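PDB 6CC2: cell division control protein 45 cdc45 putative from Entamoeba histolytica, which probably acts in DNA replication as the Cdc45 subunit of the eukaryotic replicative helicase, working with Mcm2-7 and GINS. Local coordinates for residues A[257-262]-A[269-274]; A[261-266]-A[308-313]; A[275-280]-A[332-337]; A[339-344]-A[353-358]. One frame throughout, in Å; residues are numbered along the deposited sequence.

Contact 1: residues A[257-262]-A[269-274]; sequences CQLMLL and DSLFHT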
# COMPACT_ATOMS: atom_id res chain seq x y z
N CYS A 257 -16.78 -11.06 -4.10
CA CYS A 257 -17.32 -9.70 -4.03
C CYS A 257 -16.40 -8.86 -3.16
O CYS A 257 -16.34 -9.05 -1.94
CB CYS A 257 -18.74 -9.73 -3.48
SG CYS A 257 -19.51 -8.11 -3.45
N GLN A 258 -15.67 -7.94 -3.78
CA GLN A 258 -14.50 -7.34 -3.13
C GLN A 258 -14.88 -6.13 -2.27
O GLN A 258 -14.38 -5.03 -2.43
CB GLN A 258 -13.46 -6.95 -4.17
CG GLN A 258 -12.94 -8.14 -4.97
CD GLN A 258 -12.30 -9.19 -4.09
OE1 GLN A 258 -12.02 -8.95 -2.90
NE2 GLN A 258 -12.04 -10.35 -4.65
N LEU A 259 -15.79 -6.37 -1.34
CA LEU A 259 -16.04 -5.39 -0.27
C LEU A 259 -15.01 -5.62 0.83
O LEU A 259 -14.69 -6.77 1.18
CB LEU A 259 -17.45 -5.54 0.28
CG LEU A 259 -18.59 -5.23 -0.69
CD1 LEU A 259 -19.92 -5.50 -0.01
CD2 LEU A 259 -18.51 -3.78 -1.19
N MSE A 260 -14.47 -4.54 1.35
CA MSE A 260 -13.34 -4.61 2.28
C MSE A 260 -13.62 -5.44 3.51
O MSE A 260 -14.52 -5.11 4.32
CB MSE A 260 -12.96 -3.16 2.74
CG MSE A 260 -11.93 -3.15 3.84
SE MSE A 260 -11.40 -1.31 4.27
CE MSE A 260 -13.08 -0.48 4.54
N LEU A 261 -12.87 -6.54 3.67
CA LEU A 261 -12.91 -7.40 4.85
C LEU A 261 -14.31 -7.93 5.16
O LEU A 261 -14.61 -8.25 6.30
CB LEU A 261 -12.34 -6.67 6.07
CG LEU A 261 -10.83 -6.43 6.01
CD1 LEU A 261 -10.39 -5.64 7.24
CD2 LEU A 261 -10.06 -7.73 5.93
N LEU A 262 -15.15 -8.07 4.13
CA LEU A 262 -16.54 -8.49 4.34
C LEU A 262 -16.66 -9.73 5.23
O LEU A 262 -17.44 -9.74 6.17
CB LEU A 262 -17.18 -8.73 2.98
CG LEU A 262 -18.64 -9.23 2.95
CD1 LEU A 262 -19.55 -8.20 3.59
CD2 LEU A 262 -19.10 -9.56 1.54
N ASP A 269 -21.30 -2.51 7.55
CA ASP A 269 -20.13 -1.66 7.68
C ASP A 269 -19.09 -1.93 6.60
O ASP A 269 -18.41 -0.99 6.17
CB ASP A 269 -19.52 -1.86 9.06
CG ASP A 269 -20.17 -0.93 10.09
OD1 ASP A 269 -20.47 0.22 9.72
OD2 ASP A 269 -20.39 -1.36 11.23
N SER A 270 -18.99 -3.16 6.10
CA SER A 270 -18.06 -3.40 5.00
C SER A 270 -18.48 -2.60 3.78
O SER A 270 -17.67 -1.94 3.12
CB SER A 270 -17.99 -4.89 4.69
OG SER A 270 -17.13 -5.14 3.59
N LEU A 271 -19.77 -2.64 3.45
CA LEU A 271 -20.25 -1.90 2.30
C LEU A 271 -20.05 -0.40 2.46
O LEU A 271 -19.60 0.28 1.54
CB LEU A 271 -21.73 -2.21 2.06
CG LEU A 271 -22.41 -1.51 0.89
CD1 LEU A 271 -21.70 -1.79 -0.42
CD2 LEU A 271 -23.87 -1.95 0.81
N PHE A 272 -20.35 0.13 3.65
CA PHE A 272 -20.25 1.57 3.87
C PHE A 272 -18.81 2.06 3.79
O PHE A 272 -18.58 3.22 3.44
CB PHE A 272 -20.87 1.94 5.22
CG PHE A 272 -21.11 3.42 5.40
CD1 PHE A 272 -22.23 4.02 4.87
CD2 PHE A 272 -20.20 4.19 6.09
CE1 PHE A 272 -22.45 5.37 5.03
CE2 PHE A 272 -20.41 5.56 6.25
CZ PHE A 272 -21.54 6.14 5.72
N HIS A 273 -17.84 1.22 4.10
CA HIS A 273 -16.43 1.64 4.15
C HIS A 273 -15.61 1.21 2.94
O HIS A 273 -14.40 1.46 2.92
CB HIS A 273 -15.80 1.11 5.43
CG HIS A 273 -16.37 1.74 6.66
ND1 HIS A 273 -17.54 1.29 7.26
CD2 HIS A 273 -15.96 2.81 7.40
CE1 HIS A 273 -17.81 2.05 8.30
NE2 HIS A 273 -16.88 2.98 8.41
N THR A 274 -16.22 0.59 1.94
CA THR A 274 -15.53 0.27 0.69
C THR A 274 -15.59 1.52 -0.19
O THR A 274 -16.65 1.90 -0.70
CB THR A 274 -16.17 -0.94 0.02
OG1 THR A 274 -16.08 -2.08 0.92
CG2 THR A 274 -15.44 -1.27 -1.28

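Contact 2: residues A[261-266]-A[308-313]; sequences LLRHWT and QSYKTM. With EDO (1,2-ethanediol), chain K.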
# COMPACT_ATOMS: atom_id res chain seq x y z
N LEU A 261 -12.87 -6.54 3.67
CA LEU A 261 -12.91 -7.40 4.85
C LEU A 261 -14.31 -7.93 5.16
O LEU A 261 -14.61 -8.25 6.30
CB LEU A 261 -12.34 -6.67 6.07
CG LEU A 261 -10.83 -6.43 6.01
CD1 LEU A 261 -10.39 -5.64 7.24
CD2 LEU A 261 -10.06 -7.73 5.93
N LEU A 262 -15.15 -8.07 4.13
CA LEU A 262 -16.54 -8.49 4.34
C LEU A 262 -16.66 -9.73 5.23
O LEU A 262 -17.44 -9.74 6.17
CB LEU A 262 -17.18 -8.73 2.98
CG LEU A 262 -18.64 -9.23 2.95
CD1 LEU A 262 -19.55 -8.20 3.59
CD2 LEU A 262 -19.10 -9.56 1.54
N ARG A 263 -15.93 -10.80 4.92
CA ARG A 263 -16.05 -12.02 5.68
C ARG A 263 -15.64 -11.84 7.13
O ARG A 263 -16.04 -12.64 7.98
CB ARG A 263 -15.23 -13.13 5.03
CG ARG A 263 -15.87 -13.72 3.78
CD ARG A 263 -14.99 -14.82 3.15
NE ARG A 263 -13.73 -14.23 2.70
CZ ARG A 263 -13.58 -13.57 1.56
NH1 ARG A 263 -14.60 -13.43 0.72
NH2 ARG A 263 -12.41 -13.04 1.26
N HIS A 264 -14.87 -10.80 7.44
CA HIS A 264 -14.34 -10.56 8.78
C HIS A 264 -15.00 -9.35 9.43
O HIS A 264 -14.49 -8.81 10.43
CB HIS A 264 -12.83 -10.42 8.67
CG HIS A 264 -12.23 -11.48 7.81
ND1 HIS A 264 -12.17 -12.80 8.20
CD2 HIS A 264 -11.77 -11.44 6.53
CE1 HIS A 264 -11.66 -13.52 7.21
NE2 HIS A 264 -11.45 -12.72 6.18
N TRP A 265 -16.13 -8.94 8.91
CA TRP A 265 -16.81 -7.73 9.36
C TRP A 265 -18.30 -8.00 9.30
O TRP A 265 -18.75 -9.11 9.62
CB TRP A 265 -16.40 -6.56 8.47
CG TRP A 265 -16.46 -5.21 9.07
CD1 TRP A 265 -17.01 -4.85 10.25
CD2 TRP A 265 -15.89 -4.01 8.51
NE1 TRP A 265 -16.84 -3.49 10.47
CE2 TRP A 265 -16.16 -2.96 9.40
CE3 TRP A 265 -15.19 -3.74 7.34
CZ2 TRP A 265 -15.75 -1.66 9.17
CZ3 TRP A 265 -14.78 -2.45 7.11
CH2 TRP A 265 -15.06 -1.42 8.02
N THR A 266 -19.08 -6.97 8.95
CA THR A 266 -20.52 -7.06 8.74
C THR A 266 -20.83 -6.52 7.35
O THR A 266 -20.10 -5.69 6.82
CB THR A 266 -21.33 -6.27 9.76
OG1 THR A 266 -21.15 -4.85 9.54
CG2 THR A 266 -20.94 -6.61 11.21
N GLN A 308 -25.14 -7.84 11.87
CA GLN A 308 -24.42 -8.88 12.58
C GLN A 308 -23.24 -9.35 11.74
O GLN A 308 -23.09 -8.99 10.57
CB GLN A 308 -25.33 -10.04 12.94
CG GLN A 308 -25.80 -10.86 11.76
CD GLN A 308 -26.72 -11.98 12.22
OE1 GLN A 308 -27.93 -11.80 12.33
NE2 GLN A 308 -26.14 -13.15 12.50
N SER A 309 -22.36 -10.14 12.37
CA SER A 309 -21.20 -10.67 11.67
C SER A 309 -21.63 -11.36 10.38
O SER A 309 -22.60 -12.12 10.36
CB SER A 309 -20.46 -11.65 12.58
OG SER A 309 -19.69 -12.57 11.83
N TYR A 310 -20.92 -11.07 9.28
CA TYR A 310 -21.26 -11.68 8.00
C TYR A 310 -21.19 -13.19 8.07
O TYR A 310 -21.98 -13.89 7.41
CB TYR A 310 -20.31 -11.14 6.94
CG TYR A 310 -20.66 -11.56 5.52
CD1 TYR A 310 -21.68 -10.93 4.83
CD2 TYR A 310 -19.98 -12.57 4.89
CE1 TYR A 310 -21.99 -11.29 3.54
CE2 TYR A 310 -20.28 -12.94 3.60
CZ TYR A 310 -21.30 -12.30 2.94
OH TYR A 310 -21.62 -12.68 1.65
N LYS A 311 -20.28 -13.73 8.89
CA LYS A 311 -20.18 -15.18 8.99
C LYS A 311 -21.43 -15.82 9.59
O LYS A 311 -21.73 -16.97 9.29
CB LYS A 311 -18.95 -15.58 9.80
CG LYS A 311 -17.66 -15.42 9.01
CD LYS A 311 -16.42 -15.86 9.78
CE LYS A 311 -15.17 -15.72 8.90
NZ LYS A 311 -13.94 -16.14 9.62
N THR A 312 -22.17 -15.09 10.43
CA THR A 312 -23.38 -15.65 11.00
C THR A 312 -24.66 -15.16 10.32
O THR A 312 -25.72 -15.71 10.58
CB THR A 312 -23.46 -15.34 12.51
OG1 THR A 312 -23.48 -13.93 12.72
CG2 THR A 312 -22.26 -15.94 13.23
N MSE A 313 -24.56 -14.17 9.44
CA MSE A 313 -25.72 -13.75 8.64
C MSE A 313 -26.19 -14.94 7.81
O MSE A 313 -25.39 -15.72 7.31
CB MSE A 313 -25.37 -12.56 7.76
CG MSE A 313 -26.61 -11.87 7.24
SE MSE A 313 -26.26 -10.29 6.22
CE MSE A 313 -25.56 -11.09 4.59
C1 EDO K . -18.75 -12.85 -0.87
O1 EDO K . -19.49 -13.96 -1.42
C2 EDO K . -18.14 -13.26 0.46
O2 EDO K . -17.36 -14.44 0.30
O HOH W 1 -17.77 -11.79 9.91
O HOH W 2 -13.00 -13.46 10.80

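Contact 3: residues A[275-280]-A[332-337]; sequences REIASK and YHFENL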
# COMPACT_ATOMS: atom_id res chain seq x y z
N ARG A 275 -14.44 2.17 -0.36
CA ARG A 275 -14.42 3.55 -0.78
C ARG A 275 -14.99 3.76 -2.17
O ARG A 275 -15.73 4.72 -2.40
CB ARG A 275 -12.99 4.10 -0.68
CG ARG A 275 -12.48 4.03 0.73
CD ARG A 275 -11.07 4.56 0.90
NE ARG A 275 -10.61 4.27 2.25
CZ ARG A 275 -9.39 4.55 2.71
NH1 ARG A 275 -8.50 5.15 1.92
NH2 ARG A 275 -9.07 4.22 3.95
N GLU A 276 -14.59 2.92 -3.13
CA GLU A 276 -15.06 3.15 -4.49
C GLU A 276 -16.55 2.91 -4.60
O GLU A 276 -17.26 3.62 -5.32
CB GLU A 276 -14.31 2.24 -5.48
CG GLU A 276 -14.84 2.37 -6.92
CD GLU A 276 -14.03 1.59 -7.94
OE1 GLU A 276 -12.78 1.56 -7.82
OE2 GLU A 276 -14.64 1.00 -8.85
N ILE A 277 -17.06 1.93 -3.85
CA ILE A 277 -18.48 1.60 -3.91
C ILE A 277 -19.30 2.66 -3.20
O ILE A 277 -20.30 3.15 -3.72
CB ILE A 277 -18.71 0.20 -3.30
CG1 ILE A 277 -17.78 -0.81 -3.95
CG2 ILE A 277 -20.14 -0.23 -3.45
CD1 ILE A 277 -17.83 -0.87 -5.46
N ALA A 278 -18.86 3.05 -2.00
CA ALA A 278 -19.57 4.12 -1.28
C ALA A 278 -19.63 5.40 -2.08
O ALA A 278 -20.66 6.09 -2.11
CB ALA A 278 -18.90 4.35 0.07
N SER A 279 -18.54 5.74 -2.78
CA SER A 279 -18.53 6.95 -3.59
C SER A 279 -19.55 6.87 -4.72
O SER A 279 -20.24 7.84 -5.01
CB SER A 279 -17.13 7.18 -4.16
OG SER A 279 -16.20 7.42 -3.12
N LYS A 280 -19.65 5.71 -5.37
CA LYS A 280 -20.55 5.55 -6.49
C LYS A 280 -22.00 5.44 -6.06
O LYS A 280 -22.89 5.82 -6.81
CB LYS A 280 -20.14 4.33 -7.31
CG LYS A 280 -18.85 4.57 -8.09
CD LYS A 280 -18.39 3.33 -8.85
CE LYS A 280 -17.20 3.67 -9.73
NZ LYS A 280 -16.72 2.50 -10.51
N TYR A 332 -24.79 1.34 -11.34
CA TYR A 332 -23.85 2.34 -10.87
C TYR A 332 -22.44 2.12 -11.38
O TYR A 332 -21.50 2.80 -10.93
CB TYR A 332 -23.82 2.36 -9.33
CG TYR A 332 -25.14 2.77 -8.69
CD1 TYR A 332 -25.50 4.10 -8.60
CD2 TYR A 332 -26.00 1.82 -8.16
CE1 TYR A 332 -26.70 4.48 -8.02
CE2 TYR A 332 -27.19 2.18 -7.57
CZ TYR A 332 -27.54 3.52 -7.51
OH TYR A 332 -28.73 3.89 -6.92
N HIS A 333 -22.24 1.14 -12.26
CA HIS A 333 -20.95 0.90 -12.92
C HIS A 333 -19.81 0.68 -11.93
O HIS A 333 -18.79 1.39 -11.92
CB HIS A 333 -20.64 2.05 -13.88
CG HIS A 333 -21.70 2.28 -14.91
ND1 HIS A 333 -22.61 3.31 -14.82
CD2 HIS A 333 -22.02 1.59 -16.03
CE1 HIS A 333 -23.43 3.26 -15.86
NE2 HIS A 333 -23.09 2.22 -16.60
N PHE A 334 -19.97 -0.34 -11.09
CA PHE A 334 -18.85 -0.89 -10.34
C PHE A 334 -18.79 -2.40 -10.55
O PHE A 334 -18.69 -3.19 -9.60
CB PHE A 334 -18.87 -0.51 -8.85
CG PHE A 334 -20.18 -0.76 -8.13
CD1 PHE A 334 -20.49 -2.00 -7.62
CD2 PHE A 334 -21.07 0.29 -7.91
CE1 PHE A 334 -21.67 -2.22 -6.93
CE2 PHE A 334 -22.25 0.08 -7.22
CZ PHE A 334 -22.56 -1.18 -6.73
N GLU A 335 -18.79 -2.81 -11.82
CA GLU A 335 -18.72 -4.23 -12.15
C GLU A 335 -17.41 -4.86 -11.72
O GLU A 335 -17.36 -6.08 -11.51
CB GLU A 335 -18.90 -4.43 -13.66
CG GLU A 335 -20.24 -3.95 -14.21
CD GLU A 335 -20.25 -2.45 -14.54
OE1 GLU A 335 -19.30 -1.73 -14.16
OE2 GLU A 335 -21.22 -2.00 -15.19
N ASN A 336 -16.34 -4.07 -11.61
CA ASN A 336 -15.06 -4.56 -11.09
C ASN A 336 -15.11 -4.89 -9.61
O ASN A 336 -14.09 -5.27 -9.02
CB ASN A 336 -13.94 -3.55 -11.33
CG ASN A 336 -13.41 -3.59 -12.74
OD1 ASN A 336 -13.59 -4.56 -13.46
ND2 ASN A 336 -12.75 -2.51 -13.14
N LEU A 337 -16.27 -4.72 -8.96
CA LEU A 337 -16.39 -5.22 -7.60
C LEU A 337 -16.25 -6.74 -7.56
O LEU A 337 -15.83 -7.30 -6.54
CB LEU A 337 -17.72 -4.80 -7.02
CG LEU A 337 -17.99 -5.23 -5.57
CD1 LEU A 337 -16.97 -4.65 -4.63
CD2 LEU A 337 -19.39 -4.80 -5.20

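Contact 4: residues A[339-344]-A[353-358]; sequences LPSFFK and SAFDAA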
# COMPACT_ATOMS: atom_id res chain seq x y z
N LEU A 339 -14.29 -9.76 -8.58
CA LEU A 339 -12.98 -10.20 -9.05
C LEU A 339 -12.63 -11.49 -8.33
O LEU A 339 -13.07 -11.71 -7.20
CB LEU A 339 -11.89 -9.15 -8.76
CG LEU A 339 -12.07 -7.78 -9.41
CD1 LEU A 339 -11.01 -6.83 -8.82
CD2 LEU A 339 -11.94 -7.85 -10.89
N PRO A 340 -11.80 -12.33 -8.94
CA PRO A 340 -11.34 -13.53 -8.24
C PRO A 340 -10.50 -13.17 -7.02
O PRO A 340 -9.73 -12.22 -7.04
CB PRO A 340 -10.51 -14.27 -9.30
CG PRO A 340 -10.05 -13.20 -10.24
CD PRO A 340 -11.22 -12.22 -10.29
N SER A 341 -10.70 -13.93 -5.96
CA SER A 341 -9.89 -13.86 -4.75
C SER A 341 -9.03 -15.12 -4.64
O SER A 341 -9.49 -16.23 -4.97
CB SER A 341 -10.77 -13.76 -3.50
OG SER A 341 -11.24 -12.45 -3.28
N PHE A 342 -7.81 -14.95 -4.17
CA PHE A 342 -6.87 -16.06 -3.91
C PHE A 342 -6.90 -16.36 -2.42
O PHE A 342 -6.78 -15.45 -1.59
CB PHE A 342 -5.47 -15.64 -4.38
CG PHE A 342 -4.47 -16.74 -4.38
CD1 PHE A 342 -3.84 -17.12 -3.22
CD2 PHE A 342 -4.17 -17.41 -5.56
CE1 PHE A 342 -2.92 -18.16 -3.22
CE2 PHE A 342 -3.27 -18.45 -5.57
CZ PHE A 342 -2.63 -18.82 -4.40
N PHE A 343 -7.09 -17.63 -2.07
CA PHE A 343 -7.27 -18.04 -0.69
C PHE A 343 -6.20 -19.04 -0.26
O PHE A 343 -5.73 -19.85 -1.07
CB PHE A 343 -8.64 -18.71 -0.46
CG PHE A 343 -9.81 -17.77 -0.51
CD1 PHE A 343 -10.39 -17.41 -1.71
CD2 PHE A 343 -10.38 -17.28 0.67
CE1 PHE A 343 -11.49 -16.57 -1.75
CE2 PHE A 343 -11.46 -16.44 0.64
CZ PHE A 343 -12.04 -16.09 -0.57
N LYS A 344 -5.82 -18.99 1.01
CA LYS A 344 -5.00 -20.04 1.61
C LYS A 344 -5.73 -20.58 2.83
O LYS A 344 -6.28 -19.80 3.62
CB LYS A 344 -3.62 -19.49 2.01
CG LYS A 344 -2.75 -20.53 2.73
CD LYS A 344 -1.43 -19.93 3.16
CE LYS A 344 -0.69 -20.88 4.11
NZ LYS A 344 -0.41 -22.18 3.49
N SER A 353 -8.76 -14.39 2.31
CA SER A 353 -8.22 -14.19 0.97
C SER A 353 -6.95 -13.33 1.02
O SER A 353 -6.62 -12.71 2.04
CB SER A 353 -9.25 -13.51 0.07
OG SER A 353 -9.28 -12.14 0.39
N ALA A 354 -6.26 -13.28 -0.11
CA ALA A 354 -5.07 -12.43 -0.21
C ALA A 354 -5.43 -10.96 -0.13
O ALA A 354 -4.58 -10.16 0.27
CB ALA A 354 -4.31 -12.75 -1.49
N PHE A 355 -6.68 -10.57 -0.46
CA PHE A 355 -7.10 -9.20 -0.22
C PHE A 355 -7.25 -8.94 1.27
O PHE A 355 -6.82 -7.90 1.78
CB PHE A 355 -8.41 -8.89 -0.93
CG PHE A 355 -8.25 -8.54 -2.38
CD1 PHE A 355 -7.50 -7.44 -2.76
CD2 PHE A 355 -8.85 -9.29 -3.36
CE1 PHE A 355 -7.38 -7.10 -4.09
CE2 PHE A 355 -8.74 -8.95 -4.69
CZ PHE A 355 -7.99 -7.86 -5.04
N ASP A 356 -7.89 -9.88 1.99
CA ASP A 356 -8.03 -9.73 3.43
C ASP A 356 -6.66 -9.58 4.08
O ASP A 356 -6.45 -8.73 4.95
CB ASP A 356 -8.74 -10.93 4.05
CG ASP A 356 -10.16 -11.13 3.54
OD1 ASP A 356 -10.86 -10.15 3.23
OD2 ASP A 356 -10.56 -12.35 3.45
N ALA A 357 -5.73 -10.46 3.69
CA ALA A 357 -4.40 -10.44 4.27
C ALA A 357 -3.66 -9.15 3.92
O ALA A 357 -2.95 -8.59 4.78
CB ALA A 357 -3.62 -11.65 3.78
N ALA A 358 -3.79 -8.67 2.67
CA ALA A 358 -3.15 -7.41 2.32
C ALA A 358 -3.72 -6.24 3.12
O ALA A 358 -2.98 -5.33 3.55
CB ALA A 358 -3.26 -7.17 0.83

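Contact 1: residues A[257-262]-A[269-274]
Met260 CE, of selenomethionine, comes obliquely to the imidazole of His273. The exact place of that methyl is doubtful, because it sits too close to the His273 carbonyl. One face of the imidazole carries Phe272 CD2, offset toward the rim, and Asp269 CA lies at the edge in the ring plane. Also nearly in that plane, His273 ND1 donates to Asp269 O at 2.7 Å, which fixes the rotation of the ring. Trp265 meets the ring as well.

Two hydroxyls join the segments. Ser270 OG is anti to its backbone N (chi1 178°) and donates to Met260 O at 2.7 Å. It comes from above the carbonyl plane, 52° out of it. Leu259 CB packs against the same Ser270 OG at 3.3 Å. Thr274 OG1 accepts from Met260 N at 3.0 Å and donates to Ser270 O at 2.7 Å. This hydroxyl therefore bridges the turn N-H and the carbonyl of Ser270. Thr274 OG1 also lies 3.6 Å from Leu259 CD2, the two side chains crossing at about a right angle. On the apolar side Leu259 CD2 meets Leu271 CD1 at 3.8 Å, and Phe321 of helix 315-331 also packs on Leu259.

Leu259 to Leu262 form a type II beta turn, closed by a bond from Leu262 N to Leu259 O. Its second residue, Met260, is held through both its N-H and its C=O by the hydroxyls of Thr274, at the N-cap position of helix 275-281, and Ser270, in helix 267-273. The turn thus docks where one helix passes to the next.

Contact 2: residues A[261-266]-A[308-313]
Trp265 O is gripped by two donors. Tyr310 N reaches it at 2.9 Å with a nearly straight N-H (175°). Water 1 also donates to it. The same water donates to Arg263 O at 2.7 Å and accepts from Ser309 OG, so it ties three residues together across the contact.

Tyr310 carries most of the packing. With CG anti to the backbone N (chi1 -173°), the ring lies against Leu262. Leu262 covers one face of the ring, with CG above the centre at 3.8 Å from the centroid, only 4° off the normal. This is a CH-pi contact, and Leu262 CD1 and CD2 spread over the ring atoms on that face. Tyr310 CB rests 3.3 Å from Leu262 O.

Lys311 runs out extended beyond CG. Its CE passes Arg263 O at 3.3 Å. Its NZ meets His264 ND1 through water 2, and it also bonds Ser351 OG. Arg263 turns away to Ser351 O and to salt bridges with Asp256 and Asp356. Arg263 NH1 also donates to an ethanediol O2 at 3.0 Å, near the guanidinium plane. Thr266 CG2 touches Gln308 O at 3.3 Å.

The contact joins two loops. One leads from strand 251-257 into helix 267-273, and the other from helix 303-306 into helix 315-331. Phe321 of helix 315-331 touches both Leu262 and Tyr310, while helix 393-417 packs against Leu261 and Trp265.

Contact 3: residues A[275-280]-A[332-337]
Lys280 reaches from its helix across to Tyr332, His333 and Phe334. Its CB lies 4.2 Å from Phe334 CD2. Beyond CG the chain is extended, and its CD comes to the edge of the Phe334 ring, near the ring plane, and 3.9 Å from Phe334 CB. Its CE approaches the carbonyl of His333. At the tip NZ donates to His333 O at 2.7 Å, in the carbonyl plane. The same NZ forms a salt bridge with Glu276 OE2 at 3.1 Å, one turn back along the helix, and meets that oxygen from above the carboxylate plane (41° out of it).

Ile277 fills the inner side. Its CG2 stands over the centre of the Phe334 ring, 4.2 Å from the centroid and 11° off the normal, a CH-pi contact. Its CD1 touches Phe334 CB at 3.6 Å and Leu337 CD1 at 4.0 Å. Met325 and Tyr328 of helix 315-331 also touch the Phe334 side chain.

The contact has two kinds of chemistry. Ile277, Phe334 and Leu337 make a buried apolar join between helix 275-281 and the loop after helix 315-331. At its border one ammonium is shared by a carboxylate and by the carbonyl of His333, where the chain leaves helix 315-331. The Glu276 carboxylate would be expected to favour the charged form of this lysine.

Contact 4: residues A[339-344]-A[353-358]
Strand 339-344 and helix 354-358 approach to 7.8 Å between axes, at 76° to each other, and a single beta bridge pairs Phe343 with Ser353. Ala354 N donates to Phe342 O at 2.7 Å. Ser353 CA lies 3.2 Å from the same oxygen.

Ser353 CB sits over one face of the Phe343 ring, offset toward the rim and 3.9 Å from the centroid, in a CH-pi contact. Ser341 OG comes to the edge of the Phe355 ring, in its plane, 4.0 Å from Phe355 CD2. That hydroxyl is also bonded to Gln258 and Asp256. Phe342 CB packs on Ala354 CB.

Ser353 OG stands between its own N and carbonyl carbon (chi1 78°). From there it accepts from Asp356 N at 3.1 Å, and weakly from Phe355 N. In return Ser353 N donates to Asp356 OD2 at 2.9 Å with a straight N-H (173°), completing a capping box.

At the start of this buried helix the N-H groups of Ala354 and Asp356 are met by the strand and by Ser353 OG, that of Phe355 only weakly. The helix start and the salt bridge from Arg263 would both tend to keep Asp356 ionised.

Contacts 1 and 2 share Leu261 and Leu262, and their centres lie 10 Å apart. Trp265 of contact 2 packs on Met260, Ser270 and His273 of contact 1. Gln258 ties contact 1 to two others: Gln258 N lies 2.8 Å from Leu337 O of contact 3, and Gln258 NE2 lies 2.6 Å from Ser341 OG of contact 4. Contacts 2 and 4 meet through a salt bridge, Arg263 NH2 to Asp356 OD2 at 2.9 Å. Contacts 2 and 3 do not touch; their nearest atoms are about 8 Å apart. Residues 258-266 belong to contacts 1 and 2 and touch contacts 3 and 4. The ethanediol at contact 2 probably comes from the crystallisation liquor.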